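Local atomic coordinates of LysR family transcriptional regulator (Vibrio vulnificus, PDB entry 5X0O), a protein that probably acts as a LysR-type DNA-binding transcription factor, represented here by its substrate-binding domain, which lacks the helix-turn-helix region of the full-length regulator. Residues I9-P14 / I38-E43. Sequence-based numbering, arbitrary orientation.
Sequences IKISTP and IELTTE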
loop_
_atom_site.group_PDB
_atom_site.type_symbol
_atom_site.label_atom_id
_atom_site.label_comp_id
_atom_site.label_asym_id
_atom_site.label_seq_id
_atom_site.Cartn_x
_atom_site.Cartn_y
_atom_site.Cartn_z
ATOM N N ILE A 9 17.457 12.945 -3.285
ATOM C CA ILE A 9 17.664 11.788 -4.148
ATOM C C ILE A 9 16.292 11.304 -4.591
ATOM O O ILE A 9 15.436 10.994 -3.751
ATOM C CB ILE A 9 18.440 10.669 -3.438
ATOM C CG1 ILE A 9 19.797 11.183 -2.967
ATOM C CG2 ILE A 9 18.642 9.493 -4.372
ATOM C CD1 ILE A 9 20.685 10.095 -2.445
ATOM N N LYS A 10 16.078 11.249 -5.903
ATOM C CA LYS A 10 14.784 10.904 -6.482
ATOM C C LYS A 10 14.839 9.457 -6.964
ATOM O O LYS A 10 15.559 9.143 -7.919
ATOM C CB LYS A 10 14.443 11.861 -7.622
ATOM C CG LYS A 10 12.981 11.884 -8.018
ATOM C CD LYS A 10 12.686 13.044 -8.961
ATOM C CE LYS A 10 11.215 13.080 -9.341
ATOM N NZ LYS A 10 10.337 12.989 -8.138
ATOM N N ILE A 11 14.084 8.574 -6.306
ATOM C CA ILE A 11 14.106 7.152 -6.622
ATOM C C ILE A 11 12.692 6.648 -6.891
ATOM O O ILE A 11 11.703 7.206 -6.404
ATOM C CB ILE A 11 14.775 6.321 -5.503
ATOM C CG1 ILE A 11 13.866 6.215 -4.284
ATOM C CG2 ILE A 11 16.091 6.939 -5.085
ATOM C CD1 ILE A 11 14.395 5.271 -3.229
ATOM N N SER A 12 12.608 5.580 -7.683
ATOM C CA SER A 12 11.350 4.931 -8.032
ATOM C C SER A 12 11.470 3.444 -7.733
ATOM O O SER A 12 12.468 2.815 -8.097
ATOM C CB SER A 12 11.001 5.151 -9.509
ATOM O OG SER A 12 9.989 4.259 -9.938
ATOM N N THR A 13 10.460 2.888 -7.077
ATOM C CA THR A 13 10.441 1.497 -6.659
ATOM C C THR A 13 9.169 0.830 -7.155
ATOM O O THR A 13 8.164 1.503 -7.411
ATOM C CB THR A 13 10.526 1.373 -5.129
ATOM O OG1 THR A 13 9.501 2.171 -4.524
ATOM C CG2 THR A 13 11.886 1.831 -4.629
ATOM N N PRO A 14 9.182 -0.498 -7.315
ATOM C CA PRO A 14 7.961 -1.199 -7.729
ATOM C C PRO A 14 6.867 -1.079 -6.678
ATOM O O PRO A 14 7.131 -0.998 -5.477
ATOM C CB PRO A 14 8.420 -2.653 -7.899
ATOM C CG PRO A 14 9.693 -2.751 -7.132
ATOM C CD PRO A 14 10.336 -1.407 -7.232
ATOM N N ILE A 38 15.503 11.982 0.770
ATOM C CA ILE A 38 15.068 10.992 -0.204
ATOM C C ILE A 38 13.646 11.321 -0.632
ATOM O O ILE A 38 12.788 11.603 0.212
ATOM C CB ILE A 38 15.157 9.565 0.371
ATOM C CG1 ILE A 38 16.609 9.087 0.362
ATOM C CG2 ILE A 38 14.258 8.608 -0.407
ATOM C CD1 ILE A 38 16.783 7.653 0.808
ATOM N N GLU A 39 13.403 11.301 -1.942
ATOM C CA GLU A 39 12.064 11.441 -2.505
ATOM C C GLU A 39 11.736 10.144 -3.237
ATOM O O GLU A 39 12.379 9.812 -4.239
ATOM C CB GLU A 39 11.972 12.651 -3.432
ATOM C CG GLU A 39 10.789 13.567 -3.118
ATOM C CD GLU A 39 11.019 15.014 -3.537
ATOM O OE1 GLU A 39 11.650 15.776 -2.768
ATOM O OE2 GLU A 39 10.566 15.392 -4.640
ATOM N N LEU A 40 10.744 9.416 -2.735
ATOM C CA LEU A 40 10.420 8.082 -3.216
ATOM C C LEU A 40 9.047 8.076 -3.877
ATOM O O LEU A 40 8.105 8.698 -3.379
ATOM C CB LEU A 40 10.453 7.075 -2.065
ATOM C CG LEU A 40 9.846 5.694 -2.309
ATOM C CD1 LEU A 40 10.589 4.975 -3.418
ATOM C CD2 LEU A 40 9.861 4.871 -1.030
ATOM N N THR A 41 8.939 7.367 -5.000
ATOM C CA THR A 41 7.680 7.255 -5.733
ATOM C C THR A 41 7.460 5.791 -6.086
ATOM O O THR A 41 8.195 5.235 -6.907
ATOM C CB THR A 41 7.691 8.118 -6.995
ATOM O OG1 THR A 41 8.242 9.407 -6.694
ATOM C CG2 THR A 41 6.279 8.286 -7.537
ATOM N N THR A 42 6.457 5.168 -5.468
ATOM C CA THR A 42 6.087 3.802 -5.820
ATOM C C THR A 42 5.416 3.791 -7.189
ATOM O O THR A 42 4.429 4.503 -7.408
ATOM C CB THR A 42 5.163 3.207 -4.758
ATOM O OG1 THR A 42 4.156 4.162 -4.401
ATOM C CG2 THR A 42 5.954 2.841 -3.516
ATOM N N GLU A 43 5.949 2.991 -8.108
ATOM C CA GLU A 43 5.533 2.997 -9.504
ATOM C C GLU A 43 4.897 1.662 -9.876
ATOM O O GLU A 43 5.417 0.598 -9.527
ATOM C CB GLU A 43 6.725 3.285 -10.425
ATOM C CG GLU A 43 6.444 3.089 -11.905
ATOM C CD GLU A 43 5.269 3.915 -12.390
ATOM O OE1 GLU A 43 5.204 5.116 -12.052
ATOM O OE2 GLU A 43 4.410 3.364 -13.109
#
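Ile9, Ile11 and Thr13 use their backbones to join strand 9-14 to the parallel strand 38-43, illustrating how a parallel pair satisfies alternate residues of each strand; the backbones of Lys10 and Ser12 bond instead to Asp55, Val56 and Phe58. Glu39 N gives a short, almost straight bond to Ile9 O (2.7 Å), and Glu39 O takes Ile11 N; Ile11 O then receives Thr41 N. The bond from Thr13 N to Thr41 O is long, 3.3 Å, its donor above the carbonyl plane, whereas Glu43 N closes the series on Thr13 O at 2.8 Å. On the face carrying Ile11 and Thr13, Leu40 CD1 wedges between them, 3.6 Å from Ile11 CG1 and 3.2 Å from Thr13 OG1. A chi1 of 53° sets that hydroxyl between backbone N and carbonyl carbon, where it hydrogen-bonds Thr18. On the other face Lys10 NZ and Glu39 OE2 stay 4.3 Å apart, beyond a salt bridge. Glu43 OE2 accepts from Asn45 N, and Thr42 OG1 pairs with Asn134 of the second subunit. In this periplasmic-binding-protein-like LysR domain, helices 18-21 and 23-32 connect the strands as a beta-alpha-beta crossover, helix 23-32 packing on Ile11, Ile38 and Leu40; strand 56-60 flanks 9-14, while a second-subunit strand extends the sheet beside 38-43.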